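PDB 2G0I: ribosomal processing cysteine protease Prp from Streptococcus mutans, which probably acts as a cysteine protease in ribosome biogenesis, as in relatives that trim the N-terminal extension of a ribosomal protein. Local coordinates for residues B[40-44]-B[45-49]; B[56-60]-B[61-65]; B[121-124]-B[125-129]; B[132-135]-B[136-139]. All blocks are in the same frame, centred on the assembly; numbering follows the deposited sequence.

Contact 1: B[40-44]-B[45-49]; sequences FIRRK and GILES
Arg43 and Ile46 close a beta hairpin through a type I' turn with Lys44 and Gly45 at its corners, and the backbone ladder runs antiparallel from Arg43 N to Ile46 O (2.9 Å) as far as Ile41 N to Ser49 O (2.9 Å). Between these rungs lies a classic beta bulge: Ile41 O takes Glu48 N at 2.8 Å and, weakly, Ser49 N, and the extra residue turns the Glu48 side chain in toward the opposing strand. There it meets Arg43. NH1 of Arg43 reaches the anti lone pair of Glu48 OE2 at 2.6 Å, a salt bridge that lies in the guanidinium plane although the carboxylate is rotated 69° from it. Ile41 CG2 sits over the centre of one face of this guanidinium, while a water at its edge joins Arg43 NH2 to Ser49 OG. A second water ties Glu48 OE1 to Arg43 O, so OE2 is held directly by the Arg43 side chain and OE1 is linked to the Arg43 backbone through water.

Arg42 and Leu47 occupy the other side of the hairpin. A bend in the arginine chain (chi3 -64°) lays the guanidinium across the leucine, with Leu47 CD2 over one face, 3.8 Å from Arg42 NH2. Arg42 NH1 also donates to Gly45 O at 3.1 Å, approaching from above the carbonyl plane. The same NH1 is further paired with Glu121 of helix 114-133, against which Leu47 packs through Phe120. The Glu48 carboxylate has a second partner in Lys111, and Phe40 and Arg42 extend the sheet by backbone bonds to strand 138-144.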
ATOM      1  N   PHE B  40      10.427   7.836  10.533  1.00 11.28           N
ATOM      2  CA  PHE B  40      10.306   6.484  11.102  1.00 10.50           C
ATOM      3  C   PHE B  40      11.278   6.354  12.265  1.00 12.97           C
ATOM      4  O   PHE B  40      12.444   6.768  12.184  1.00 12.27           O
ATOM      5  CB  PHE B  40      10.664   5.439  10.047  1.00 11.49           C
ATOM      6  CG  PHE B  40       9.714   5.415   8.860  1.00 12.62           C
ATOM      7  CD1 PHE B  40       8.722   4.418   8.780  1.00 14.81           C
ATOM      8  CD2 PHE B  40       9.850   6.321   7.809  1.00 13.53           C
ATOM      9  CE1 PHE B  40       7.836   4.354   7.710  1.00 14.39           C
ATOM     10  CE2 PHE B  40       8.954   6.256   6.694  1.00 15.48           C
ATOM     11  CZ  PHE B  40       7.947   5.239   6.658  1.00 13.47           C
ATOM     12  N   ILE B  41      10.815   5.723  13.327  1.00 14.05           N
ATOM     13  CA  ILE B  41      11.719   5.352  14.396  1.00 13.51           C
ATOM     14  C   ILE B  41      11.809   3.841  14.498  1.00 15.60           C
ATOM     15  O   ILE B  41      10.780   3.169  14.695  1.00 12.03           O
ATOM     16  CB  ILE B  41      11.286   5.971  15.720  1.00 15.76           C
ATOM     17  CG1 ILE B  41      11.327   7.489  15.601  1.00 15.37           C
ATOM     18  CG2 ILE B  41      12.185   5.409  16.918  1.00 13.96           C
ATOM     19  CD1 ILE B  41      10.749   8.174  16.768  1.00 17.25           C
ATOM     20  N   ARG B  42      13.044   3.334  14.400  1.00 14.77           N
ATOM     21  CA  ARG B  42      13.380   1.939  14.633  1.00 15.89           C
ATOM     22  C   ARG B  42      14.118   1.877  15.998  1.00 16.78           C
ATOM     23  O   ARG B  42      14.998   2.711  16.278  1.00 17.76           O
ATOM     24  CB  ARG B  42      14.301   1.443  13.517  1.00 16.03           C
ATOM     25  CG  ARG B  42      14.477  -0.068  13.484  1.00 16.36           C
ATOM     26  CD  ARG B  42      15.387  -0.518  12.317  1.00 18.87           C
ATOM     27  NE  ARG B  42      14.842  -0.231  10.980  1.00 19.47           N
ATOM     28  CZ  ARG B  42      14.034  -1.045  10.295  1.00 18.97           C
ATOM     29  NH1 ARG B  42      13.674  -2.215  10.809  1.00 20.08           N
ATOM     30  NH2 ARG B  42      13.614  -0.709   9.082  1.00 18.76           N
ATOM     31  N   ARG B  43      13.742   0.924  16.845  1.00 18.47           N
ATOM     32  CA  ARG B  43      14.404   0.727  18.149  1.00 18.45           C
ATOM     33  C   ARG B  43      14.726  -0.759  18.295  1.00 19.23           C
ATOM     34  O   ARG B  43      13.840  -1.616  18.197  1.00 17.27           O
ATOM     35  CB  ARG B  43      13.498   1.154  19.320  1.00 20.69           C
ATOM     36  CG  ARG B  43      12.990   2.600  19.274  1.00 22.17           C
ATOM     37  CD  ARG B  43      12.482   3.155  20.674  1.00 22.24           C
ATOM     38  NE  ARG B  43      12.056   4.557  20.522  1.00 23.05           N
ATOM     39  CZ  ARG B  43      10.841   4.937  20.092  1.00 25.35           C
ATOM     40  NH1 ARG B  43       9.905   4.030  19.787  1.00 22.30           N
ATOM     41  NH2 ARG B  43      10.554   6.230  19.973  1.00 26.23           N
ATOM     42  N   LYS B  44      15.996  -1.076  18.537  1.00 19.29           N
ATOM     43  CA  LYS B  44      16.438  -2.459  18.680  1.00 21.98           C
ATOM     44  C   LYS B  44      16.017  -3.303  17.480  1.00 20.49           C
ATOM     45  O   LYS B  44      15.609  -4.459  17.632  1.00 18.85           O
ATOM     46  CB  LYS B  44      15.922  -3.074  20.002  1.00 25.04           C
ATOM     47  CG  LYS B  44      16.276  -2.306  21.281  1.00 28.53           C
ATOM     48  CD  LYS B  44      17.792  -2.297  21.509  1.00 32.24           C
ATOM     49  CE  LYS B  44      18.175  -1.639  22.819  1.00 33.45           C
ATOM     50  NZ  LYS B  44      19.654  -1.591  22.874  1.00 35.78           N
ATOM     51  N   GLY B  45      16.094  -2.713  16.291  1.00 20.19           N
ATOM     52  CA  GLY B  45      15.900  -3.461  15.064  1.00 20.12           C
ATOM     53  C   GLY B  45      14.478  -3.478  14.529  1.00 21.22           C
ATOM     54  O   GLY B  45      14.281  -3.792  13.362  1.00 22.06           O
ATOM     55  N   ILE B  46      13.495  -3.157  15.373  1.00 17.73           N
ATOM     56  CA  ILE B  46      12.083  -3.149  14.956  1.00 16.51           C
ATOM     57  C   ILE B  46      11.502  -1.714  14.756  1.00 15.19           C
ATOM     58  O   ILE B  46      11.786  -0.777  15.513  1.00 13.70           O
ATOM     59  CB  ILE B  46      11.157  -3.983  15.913  1.00 17.55           C
ATOM     60  CG1 ILE B  46      11.000  -3.295  17.273  1.00 18.97           C
ATOM     61  CG2 ILE B  46      11.671  -5.486  16.061  1.00 17.24           C
ATOM     62  CD1 ILE B  46       9.725  -3.644  18.074  1.00 20.39           C
ATOM     63  N   LEU B  47      10.691  -1.562  13.715  1.00 13.65           N
ATOM     64  CA  LEU B  47       9.963  -0.310  13.503  1.00  9.98           C
ATOM     65  C   LEU B  47       8.933  -0.121  14.597  1.00 11.31           C
ATOM     66  O   LEU B  47       8.070  -0.984  14.808  1.00 13.44           O
ATOM     67  CB  LEU B  47       9.271  -0.337  12.129  1.00 11.76           C
ATOM     68  CG  LEU B  47      10.261  -0.249  10.966  1.00 14.41           C
ATOM     69  CD1 LEU B  47       9.546  -0.610   9.673  1.00 13.35           C
ATOM     70  CD2 LEU B  47      10.898   1.162  10.877  1.00 13.48           C
ATOM     71  N   GLU B  48       8.980   1.045  15.233  1.00 11.18           N
ATOM     72  CA  GLU B  48       8.088   1.335  16.337  1.00 12.70           C
ATOM     73  C   GLU B  48       7.078   2.424  16.041  1.00 12.05           C
ATOM     74  O   GLU B  48       5.973   2.349  16.527  1.00 11.20           O
ATOM     75  CB  GLU B  48       8.876   1.700  17.602  1.00 14.64           C
ATOM     76  CG  GLU B  48       9.705   0.495  18.108  1.00 18.92           C
ATOM     77  CD  GLU B  48       9.748   0.407  19.628  1.00 20.67           C
ATOM     78  OE1 GLU B  48       9.706  -0.718  20.158  1.00 23.10           O
ATOM     79  OE2 GLU B  48       9.819   1.454  20.259  1.00 20.86           O
ATOM     80  N   SER B  49       7.466   3.430  15.262  1.00 12.47           N
ATOM     81  CA  SER B  49       6.538   4.513  14.937  1.00 12.40           C
ATOM     82  C   SER B  49       6.838   5.204  13.620  1.00 12.33           C
ATOM     83  O   SER B  49       7.960   5.189  13.127  1.00 10.66           O
ATOM     84  CB  SER B  49       6.499   5.558  16.055  1.00 13.43           C
ATOM     85  OG  SER B  49       7.742   6.256  16.157  1.00 15.69           O
TER
HETATM   86  O   HOH W   1      12.372  -2.367  20.173  1.00 21.18           O
HETATM   87  O   HOH W   2       8.177   6.855  18.686  1.00 28.26           O

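Contact 2: B[56-60]-B[61-65]; sequences AGSGE and YGFDI
Asp64, in the first turn of helix 61-84, folds back over the loop that leads into it and touches it at every atom of its side chain. CB passes 3.5 Å from Glu60 O, the N-cap carbonyl that also accepts the helical bond from Asp64 N at 2.8 Å. Asp64 CG lies closer still to Glu60 O, at 3.3 Å. With CG turned anti to its own carbonyl carbon (chi1 -66°), the carboxylate points to the backbone of Ser58 and Gly59. OD1 receives Ser58 N at 3.0 Å on its syn lone pair, in a nearly straight bond (167°), and lies 3.4 Å from Gly57 CA. OD2 is reached by Gly59 N at 3.1 Å, but the angle is poor and the bond weak; the same N-H also makes a long, weak bond to OD1.

Phe63 closes the other side of the loop. Its ring presents an edge to the main chain at Gly57 C and Ser58 N, with Gly57 C 3.7 Å from CE2, while Ser58 OG comes obliquely to within 3.1 Å of Phe63 CD2. The start of the helix also borders the second subunit, where Tyr61 OH is hydrogen-bonded to Asp64 of that neighbouring chain. Because the loop offers Asp64 main-chain N-H groups and no basic side chain of its own, the carboxylate holds the backbone path itself in place, chiefly through the single strong bond from Ser58.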
ATOM      1  N   ALA B  56      -2.092  15.934   3.731  1.00 31.47           N
ATOM      2  CA  ALA B  56      -3.475  16.368   3.570  1.00 32.52           C
ATOM      3  C   ALA B  56      -3.709  17.058   2.221  1.00 34.22           C
ATOM      4  O   ALA B  56      -4.857  17.355   1.845  1.00 36.50           O
ATOM      5  CB  ALA B  56      -3.894  17.277   4.706  1.00 32.93           C
ATOM      6  N   GLY B  57      -2.631  17.305   1.488  1.00 34.53           N
ATOM      7  CA  GLY B  57      -2.743  17.950   0.171  1.00 35.70           C
ATOM      8  C   GLY B  57      -2.508  19.452   0.244  1.00 35.29           C
ATOM      9  O   GLY B  57      -2.557  20.046   1.321  1.00 36.01           O
ATOM     10  N   SER B  58      -2.241  20.065  -0.906  1.00 34.35           N
ATOM     11  CA  SER B  58      -1.932  21.494  -0.956  1.00 33.44           C
ATOM     12  C   SER B  58      -2.750  22.191  -2.027  1.00 32.30           C
ATOM     13  O   SER B  58      -2.832  23.417  -2.034  1.00 33.21           O
ATOM     14  CB  SER B  58      -0.446  21.729  -1.216  1.00 32.38           C
ATOM     15  OG  SER B  58      -0.100  21.299  -2.517  1.00 34.07           O
ATOM     16  N   GLY B  59      -3.365  21.420  -2.919  1.00 29.77           N
ATOM     17  CA  GLY B  59      -4.158  22.008  -4.007  1.00 30.77           C
ATOM     18  C   GLY B  59      -3.403  22.098  -5.326  1.00 29.11           C
ATOM     19  O   GLY B  59      -3.863  22.780  -6.248  1.00 29.51           O
ATOM     20  N   GLU B  60      -2.247  21.420  -5.402  1.00 27.22           N
ATOM     21  CA  GLU B  60      -1.419  21.314  -6.606  1.00 26.61           C
ATOM     22  C   GLU B  60      -1.464  19.896  -7.182  1.00 26.34           C
ATOM     23  O   GLU B  60      -1.169  18.928  -6.460  1.00 23.28           O
ATOM     24  CB  GLU B  60       0.025  21.650  -6.260  1.00 29.48           C
ATOM     25  CG  GLU B  60       0.210  23.104  -5.893  1.00 33.29           C
ATOM     26  CD  GLU B  60       1.163  23.322  -4.749  1.00 36.84           C
ATOM     27  OE1 GLU B  60       1.108  24.437  -4.175  1.00 38.73           O
ATOM     28  OE2 GLU B  60       1.950  22.398  -4.418  1.00 37.94           O
ATOM     29  N   TYR B  61      -1.823  19.785  -8.463  1.00 23.73           N
ATOM     30  CA  TYR B  61      -2.092  18.496  -9.088  1.00 22.03           C
ATOM     31  C   TYR B  61      -1.006  17.430  -8.759  1.00 23.29           C
ATOM     32  O   TYR B  61      -1.316  16.449  -8.068  1.00 22.50           O
ATOM     33  CB  TYR B  61      -2.354  18.644 -10.603  1.00 25.28           C
ATOM     34  CG  TYR B  61      -2.644  17.314 -11.265  1.00 24.61           C
ATOM     35  CD1 TYR B  61      -3.932  16.768 -11.245  1.00 25.61           C
ATOM     36  CD2 TYR B  61      -1.615  16.575 -11.853  1.00 24.49           C
ATOM     37  CE1 TYR B  61      -4.203  15.520 -11.831  1.00 25.35           C
ATOM     38  CE2 TYR B  61      -1.860  15.310 -12.413  1.00 25.68           C
ATOM     39  CZ  TYR B  61      -3.153  14.804 -12.410  1.00 25.85           C
ATOM     40  OH  TYR B  61      -3.391  13.579 -12.986  1.00 26.54           O
ATOM     41  N   GLY B  62       0.244  17.657  -9.184  1.00 20.96           N
ATOM     42  CA  GLY B  62       1.339  16.685  -8.998  1.00 20.06           C
ATOM     43  C   GLY B  62       1.472  16.216  -7.555  1.00 21.22           C
ATOM     44  O   GLY B  62       1.592  15.018  -7.288  1.00 20.69           O
ATOM     45  N   PHE B  63       1.407  17.166  -6.626  1.00 20.04           N
ATOM     46  CA  PHE B  63       1.591  16.891  -5.214  1.00 22.48           C
ATOM     47  C   PHE B  63       0.382  16.150  -4.674  1.00 22.39           C
ATOM     48  O   PHE B  63       0.526  15.255  -3.855  1.00 21.63           O
ATOM     49  CB  PHE B  63       1.803  18.196  -4.437  1.00 22.51           C
ATOM     50  CG  PHE B  63       1.863  18.021  -2.934  1.00 23.82           C
ATOM     51  CD1 PHE B  63       3.001  17.508  -2.320  1.00 23.61           C
ATOM     52  CD2 PHE B  63       0.790  18.405  -2.141  1.00 22.84           C
ATOM     53  CE1 PHE B  63       3.053  17.365  -0.922  1.00 24.51           C
ATOM     54  CE2 PHE B  63       0.834  18.269  -0.758  1.00 25.08           C
ATOM     55  CZ  PHE B  63       1.969  17.748  -0.146  1.00 23.81           C
ATOM     56  N   ASP B  64      -0.812  16.494  -5.143  1.00 22.18           N
ATOM     57  CA  ASP B  64      -1.996  15.812  -4.630  1.00 22.18           C
ATOM     58  C   ASP B  64      -2.104  14.354  -5.078  1.00 19.43           C
ATOM     59  O   ASP B  64      -2.689  13.528  -4.367  1.00 17.02           O
ATOM     60  CB  ASP B  64      -3.249  16.635  -4.909  1.00 26.18           C
ATOM     61  CG  ASP B  64      -3.242  17.952  -4.110  1.00 28.69           C
ATOM     62  OD1 ASP B  64      -2.377  18.142  -3.199  1.00 30.33           O
ATOM     63  OD2 ASP B  64      -4.086  18.798  -4.384  1.00 30.17           O
ATOM     64  N   ILE B  65      -1.524  14.047  -6.233  1.00 15.28           N
ATOM     65  CA  ILE B  65      -1.384  12.639  -6.701  1.00 17.37           C
ATOM     66  C   ILE B  65      -0.426  11.893  -5.750  1.00 17.93           C
ATOM     67  O   ILE B  65      -0.708  10.771  -5.306  1.00 14.66           O
ATOM     68  CB  ILE B  65      -0.850  12.589  -8.140  1.00 17.86           C
ATOM     69  CG1 ILE B  65      -1.929  13.079  -9.118  1.00 20.02           C
ATOM     70  CG2 ILE B  65      -0.350  11.207  -8.493  1.00 20.87           C
ATOM     71  CD1 ILE B  65      -3.263  12.364  -9.007  1.00 21.43           C
TER

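Contact 3: B[121-124]-B[125-129]; sequences EAFL and LGITN
Phe123 and Ile127 stand one turn apart on helix 114-133, an alpha helix of the two-layer alpha-beta sandwich, and form the tightly packed part of this contact. Ile127 CG1 lies over a face of the phenyl ring in a CH-pi contact, 3.8 Å from its centroid and only 21° off the normal, displaced somewhat toward the rim. The ring is brought there by chi1 of 177°, which sets CG opposite the backbone N; as a result CZ, 3.6 Å from Ile127 CG1, comes nearer to the next turn than the base of the side chain does. Phe123 also meets Leu73 and Leu77 of the neighbouring helix 61-84 and Val50 of the sheet, and Ile127 reaches Val70 of that helix and Ala38 of the sheet, so the pair is wedged between helix and sheet.

Around the helix from this pair the side chains meet each other much less. Leu125 touches the preceding turn only near its base, CB lying 3.4 Å from Glu121 O, and its end leads away to Val83 of the second subunit; Ala122 likewise faces Leu119 of that subunit. Leu124, though partly exposed, rests on Phe40 and Arg42 of strand 36-43, and its CD1 lies 3.6 Å from Thr128 OG1. That hydroxyl donates back to Leu124 O, and Thr128 N does the same, each at 2.9 Å, the two approaching the carbonyl from opposite faces of its plane.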
ATOM      1  N   GLU B 121       7.343  -2.689   7.471  1.00 10.41           N
ATOM      2  CA  GLU B 121       8.488  -2.584   6.538  1.00 10.30           C
ATOM      3  C   GLU B 121       8.002  -2.367   5.119  1.00 11.87           C
ATOM      4  O   GLU B 121       8.635  -1.628   4.356  1.00 10.92           O
ATOM      5  CB  GLU B 121       9.374  -3.830   6.583  1.00 13.89           C
ATOM      6  CG  GLU B 121      10.074  -3.987   7.946  1.00 14.35           C
ATOM      7  CD  GLU B 121      11.391  -3.253   8.108  1.00 18.47           C
ATOM      8  OE1 GLU B 121      11.813  -2.501   7.193  1.00 17.39           O
ATOM      9  OE2 GLU B 121      12.031  -3.503   9.159  1.00 18.39           O
ATOM     10  N   ALA B 122       6.891  -3.019   4.758  1.00  9.71           N
ATOM     11  CA  ALA B 122       6.290  -2.770   3.419  1.00 10.35           C
ATOM     12  C   ALA B 122       5.888  -1.316   3.264  1.00 10.94           C
ATOM     13  O   ALA B 122       6.044  -0.738   2.210  1.00 11.52           O
ATOM     14  CB  ALA B 122       5.103  -3.635   3.223  1.00 10.38           C
ATOM     15  N   PHE B 123       5.321  -0.746   4.313  1.00 11.78           N
ATOM     16  CA  PHE B 123       4.974   0.684   4.314  1.00 10.57           C
ATOM     17  C   PHE B 123       6.211   1.543   4.179  1.00 11.59           C
ATOM     18  O   PHE B 123       6.227   2.484   3.380  1.00 10.77           O
ATOM     19  CB  PHE B 123       4.184   1.058   5.578  1.00 11.48           C
ATOM     20  CG  PHE B 123       3.861   2.515   5.665  1.00 12.48           C
ATOM     21  CD1 PHE B 123       2.972   3.102   4.725  1.00 10.29           C
ATOM     22  CD2 PHE B 123       4.443   3.300   6.657  1.00 12.29           C
ATOM     23  CE1 PHE B 123       2.661   4.457   4.797  1.00 12.31           C
ATOM     24  CE2 PHE B 123       4.137   4.686   6.756  1.00 11.93           C
ATOM     25  CZ  PHE B 123       3.261   5.252   5.816  1.00 11.85           C
ATOM     26  N   LEU B 124       7.235   1.256   4.974  1.00 10.56           N
ATOM     27  CA  LEU B 124       8.505   2.000   4.828  1.00 11.97           C
ATOM     28  C   LEU B 124       9.048   1.871   3.402  1.00 11.33           C
ATOM     29  O   LEU B 124       9.580   2.826   2.824  1.00 11.45           O
ATOM     30  CB  LEU B 124       9.539   1.477   5.848  1.00 11.01           C
ATOM     31  CG  LEU B 124      10.992   1.971   5.696  1.00 12.26           C
ATOM     32  CD1 LEU B 124      11.017   3.450   5.896  1.00 11.26           C
ATOM     33  CD2 LEU B 124      11.890   1.213   6.668  1.00 13.69           C
ATOM     34  N   LEU B 125       8.958   0.671   2.840  1.00 12.02           N
ATOM     35  CA  LEU B 125       9.445   0.444   1.460  1.00 11.73           C
ATOM     36  C   LEU B 125       8.673   1.353   0.490  1.00 11.38           C
ATOM     37  O   LEU B 125       9.266   2.006  -0.362  1.00 11.53           O
ATOM     38  CB  LEU B 125       9.299  -1.032   1.065  1.00 13.95           C
ATOM     39  CG  LEU B 125       9.846  -1.386  -0.336  1.00 16.05           C
ATOM     40  CD1 LEU B 125      11.380  -1.121  -0.453  1.00 16.33           C
ATOM     41  CD2 LEU B 125       9.536  -2.825  -0.656  1.00 12.72           C
ATOM     42  N   GLY B 126       7.359   1.423   0.638  1.00 10.20           N
ATOM     43  CA  GLY B 126       6.549   2.291  -0.263  1.00 12.06           C
ATOM     44  C   GLY B 126       6.841   3.776  -0.147  1.00 13.66           C
ATOM     45  O   GLY B 126       6.959   4.500  -1.187  1.00 12.04           O
ATOM     46  N   ILE B 127       6.935   4.270   1.096  1.00 10.46           N
ATOM     47  CA  ILE B 127       7.293   5.677   1.338  1.00 10.53           C
ATOM     48  C   ILE B 127       8.676   5.990   0.784  1.00 10.91           C
ATOM     49  O   ILE B 127       8.861   7.010   0.102  1.00 14.71           O
ATOM     50  CB  ILE B 127       7.208   6.055   2.845  1.00  9.85           C
ATOM     51  CG1 ILE B 127       5.771   5.884   3.359  1.00 10.12           C
ATOM     52  CG2 ILE B 127       7.726   7.500   3.111  1.00 11.07           C
ATOM     53  CD1 ILE B 127       4.690   6.818   2.682  1.00 12.94           C
ATOM     54  N   THR B 128       9.648   5.137   1.099  1.00 12.09           N
ATOM     55  CA  THR B 128      11.027   5.275   0.563  1.00 15.83           C
ATOM     56  C   THR B 128      11.035   5.289  -0.985  1.00 15.73           C
ATOM     57  O   THR B 128      11.748   6.092  -1.615  1.00 16.46           O
ATOM     58  CB  THR B 128      11.985   4.168   1.149  1.00 15.86           C
ATOM     59  OG1 THR B 128      12.025   4.328   2.575  1.00 17.81           O
ATOM     60  CG2 THR B 128      13.424   4.300   0.569  1.00 17.95           C
ATOM     61  N   ASN B 129      10.237   4.431  -1.605  1.00 15.72           N
ATOM     62  CA  ASN B 129      10.113   4.502  -3.082  1.00 19.65           C
ATOM     63  C   ASN B 129       9.497   5.808  -3.645  1.00 19.54           C
ATOM     64  O   ASN B 129       9.926   6.339  -4.686  1.00 19.73           O
ATOM     65  CB  ASN B 129       9.477   3.216  -3.652  1.00 19.47           C
ATOM     66  CG  ASN B 129      10.459   2.044  -3.645  1.00 22.61           C
ATOM     67  OD1 ASN B 129      11.679   2.248  -3.613  1.00 23.83           O
ATOM     68  ND2 ASN B 129       9.948   0.822  -3.677  1.00 21.73           N
TER

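Contact 4: B[132-135]-B[136-139]; sequences ENSP and EFVT. With CA (calcium ion), chain E.
The Phe137 ring has Ser134 CB at its edge, 4.1 Å from CD2, and the CG methylene of the adjacent Glu136 over the centre of one face. The other flat group, the Glu136 carboxylate, is folded back over the peptide joining Ser134 to Pro135. Its CG takes the position between backbone N and carbonyl carbon (chi1 75°), and the chain then bends again, so that OE1 ends 3.3 Å from Ser134 C and 3.4 Å from Pro135 CD. The tertiary amide nitrogen of Pro135 has no hydrogen to offer it, so this close approach is not a hydrogen bond.

The backbone here makes a type I turn from Ser134 to Phe137, by which the chain leaves helix 114-133 and enters strand 138-144. Ser134 O serves two successive amides: Phe137 N at 2.9 Å, approaching well above the carbonyl plane, and Val138 N at 3.0 Å, more in line with the C=O bond but with a bent N-H angle of 136°. A water bridges Pro135 O, to which it donates, and Thr139 OG1 on the outer side of the turn. Inward, Ser134, Phe137 and Val138 all lean on Val66 of helix 61-84, while Thr139 is already paired by its backbone with strand 36-43. At the helical end, away from the turn, the exposed Glu132 binds a calcium ion with both carboxylate oxygens, OE1 at 2.5 Å and OE2 at 2.6 Å, and one further atom from elsewhere in the structure joins the coordination.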
ATOM      1  N   GLU B 132      12.158   8.457  -3.376  1.00 23.93           N
ATOM      2  CA  GLU B 132      13.150   8.273  -4.447  1.00 28.22           C
ATOM      3  C   GLU B 132      12.674   8.833  -5.765  1.00 27.25           C
ATOM      4  O   GLU B 132      13.443   9.468  -6.484  1.00 28.32           O
ATOM      5  CB  GLU B 132      13.487   6.789  -4.642  1.00 28.67           C
ATOM      6  CG  GLU B 132      14.437   6.238  -3.614  1.00 32.24           C
ATOM      7  CD  GLU B 132      15.685   7.096  -3.456  1.00 35.77           C
ATOM      8  OE1 GLU B 132      16.582   6.994  -4.311  1.00 37.43           O
ATOM      9  OE2 GLU B 132      15.775   7.887  -2.479  1.00 36.52           O
ATOM     10  N   ASN B 133      11.408   8.569  -6.075  1.00 26.57           N
ATOM     11  CA  ASN B 133      10.796   8.871  -7.359  1.00 26.34           C
ATOM     12  C   ASN B 133      10.302  10.304  -7.399  1.00 23.72           C
ATOM     13  O   ASN B 133      10.352  10.944  -8.437  1.00 22.54           O
ATOM     14  CB  ASN B 133       9.600   7.936  -7.621  1.00 28.30           C
ATOM     15  CG  ASN B 133      10.007   6.465  -7.828  1.00 31.71           C
ATOM     16  OD1 ASN B 133       9.142   5.600  -8.010  1.00 32.75           O
ATOM     17  ND2 ASN B 133      11.304   6.182  -7.806  1.00 32.35           N
ATOM     18  N   SER B 134       9.830  10.809  -6.263  1.00 20.46           N
ATOM     19  CA  SER B 134       9.350  12.193  -6.167  1.00 20.27           C
ATOM     20  C   SER B 134       9.992  12.998  -5.014  1.00 18.45           C
ATOM     21  O   SER B 134       9.282  13.455  -4.140  1.00 18.01           O
ATOM     22  CB  SER B 134       7.814  12.210  -6.021  1.00 20.07           C
ATOM     23  OG  SER B 134       7.171  11.566  -7.104  1.00 20.31           O
ATOM     24  N   PRO B 135      11.333  13.198  -5.030  1.00 20.56           N
ATOM     25  CA  PRO B 135      12.061  13.934  -3.968  1.00 21.07           C
ATOM     26  C   PRO B 135      11.543  15.361  -3.789  1.00 23.91           C
ATOM     27  O   PRO B 135      11.654  15.952  -2.699  1.00 23.04           O
ATOM     28  CB  PRO B 135      13.520  13.953  -4.450  1.00 22.55           C
ATOM     29  CG  PRO B 135      13.529  13.455  -5.854  1.00 20.59           C
ATOM     30  CD  PRO B 135      12.228  12.713  -6.100  1.00 20.87           C
ATOM     31  N   GLU B 136      10.939  15.907  -4.849  1.00 21.78           N
ATOM     32  CA  GLU B 136      10.433  17.253  -4.775  1.00 23.80           C
ATOM     33  C   GLU B 136       9.142  17.325  -3.954  1.00 22.12           C
ATOM     34  O   GLU B 136       8.769  18.409  -3.516  1.00 22.72           O
ATOM     35  CB  GLU B 136      10.260  17.846  -6.189  1.00 24.76           C
ATOM     36  CG  GLU B 136       9.054  17.318  -6.942  1.00 25.93           C
ATOM     37  CD  GLU B 136       9.283  15.955  -7.595  1.00 27.85           C
ATOM     38  OE1 GLU B 136      10.306  15.272  -7.327  1.00 26.04           O
ATOM     39  OE2 GLU B 136       8.414  15.574  -8.404  1.00 30.19           O
ATOM     40  N   PHE B 137       8.480  16.171  -3.723  1.00 20.29           N
ATOM     41  CA  PHE B 137       7.272  16.130  -2.903  1.00 18.91           C
ATOM     42  C   PHE B 137       7.366  15.344  -1.587  1.00 16.63           C
ATOM     43  O   PHE B 137       6.520  15.524  -0.733  1.00 17.08           O
ATOM     44  CB  PHE B 137       6.073  15.563  -3.684  1.00 21.18           C
ATOM     45  CG  PHE B 137       5.737  16.336  -4.940  1.00 22.74           C
ATOM     46  CD1 PHE B 137       5.445  17.692  -4.879  1.00 25.24           C
ATOM     47  CD2 PHE B 137       5.720  15.693  -6.174  1.00 23.66           C
ATOM     48  CE1 PHE B 137       5.129  18.422  -6.059  1.00 26.41           C
ATOM     49  CE2 PHE B 137       5.396  16.403  -7.365  1.00 25.21           C
ATOM     50  CZ  PHE B 137       5.112  17.766  -7.296  1.00 24.29           C
ATOM     51  N   VAL B 138       8.360  14.472  -1.445  1.00 17.66           N
ATOM     52  CA  VAL B 138       8.423  13.582  -0.253  1.00 16.27           C
ATOM     53  C   VAL B 138       9.852  13.471   0.275  1.00 15.66           C
ATOM     54  O   VAL B 138      10.766  13.181  -0.492  1.00 15.14           O
ATOM     55  CB  VAL B 138       7.924  12.140  -0.559  1.00 17.29           C
ATOM     56  CG1 VAL B 138       7.768  11.321   0.772  1.00 17.53           C
ATOM     57  CG2 VAL B 138       6.612  12.152  -1.306  1.00 18.31           C
ATOM     58  N   THR B 139      10.013  13.666   1.599  1.00 15.07           N
ATOM     59  CA  THR B 139      11.290  13.522   2.276  1.00 14.68           C
ATOM     60  C   THR B 139      11.086  12.530   3.414  1.00 15.34           C
ATOM     61  O   THR B 139      10.075  12.597   4.118  1.00 15.68           O
ATOM     62  CB  THR B 139      11.765  14.889   2.817  1.00 16.25           C
ATOM     63  OG1 THR B 139      11.919  15.805   1.707  1.00 19.75           O
ATOM     64  CG2 THR B 139      13.119  14.753   3.434  1.00 17.62           C
TER
HETATM   65 CA    CA E1002      18.181   8.668  -3.280  1.00 39.87          CA
HETATM   66  O   HOH W   3      12.979  16.510  -0.577  1.00 26.62           O

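How the contacts relate
Following the chain, the four contacts come strictly in series, each closing before the next opens, so none crosses or encloses another. Contact 1 closes the hairpin between strands 36-43 and 46-53; contact 2, on the opposite side of the chain's centre, starts helix 61-84. Contact 3 lies within helix 114-133 and contact 4 turns that helix into strand 138-144, the neighbour of strand 36-43. Contacts 1 and 3 meet where Phe40 CE2 packs 3.6 Å from Leu124 CD1, joining sheet to helix. Contacts 2 and 4 meet through Phe63 CD1 and Phe137 CD1, 3.5 Å apart. Contacts 2 and 3 both border the second subunit.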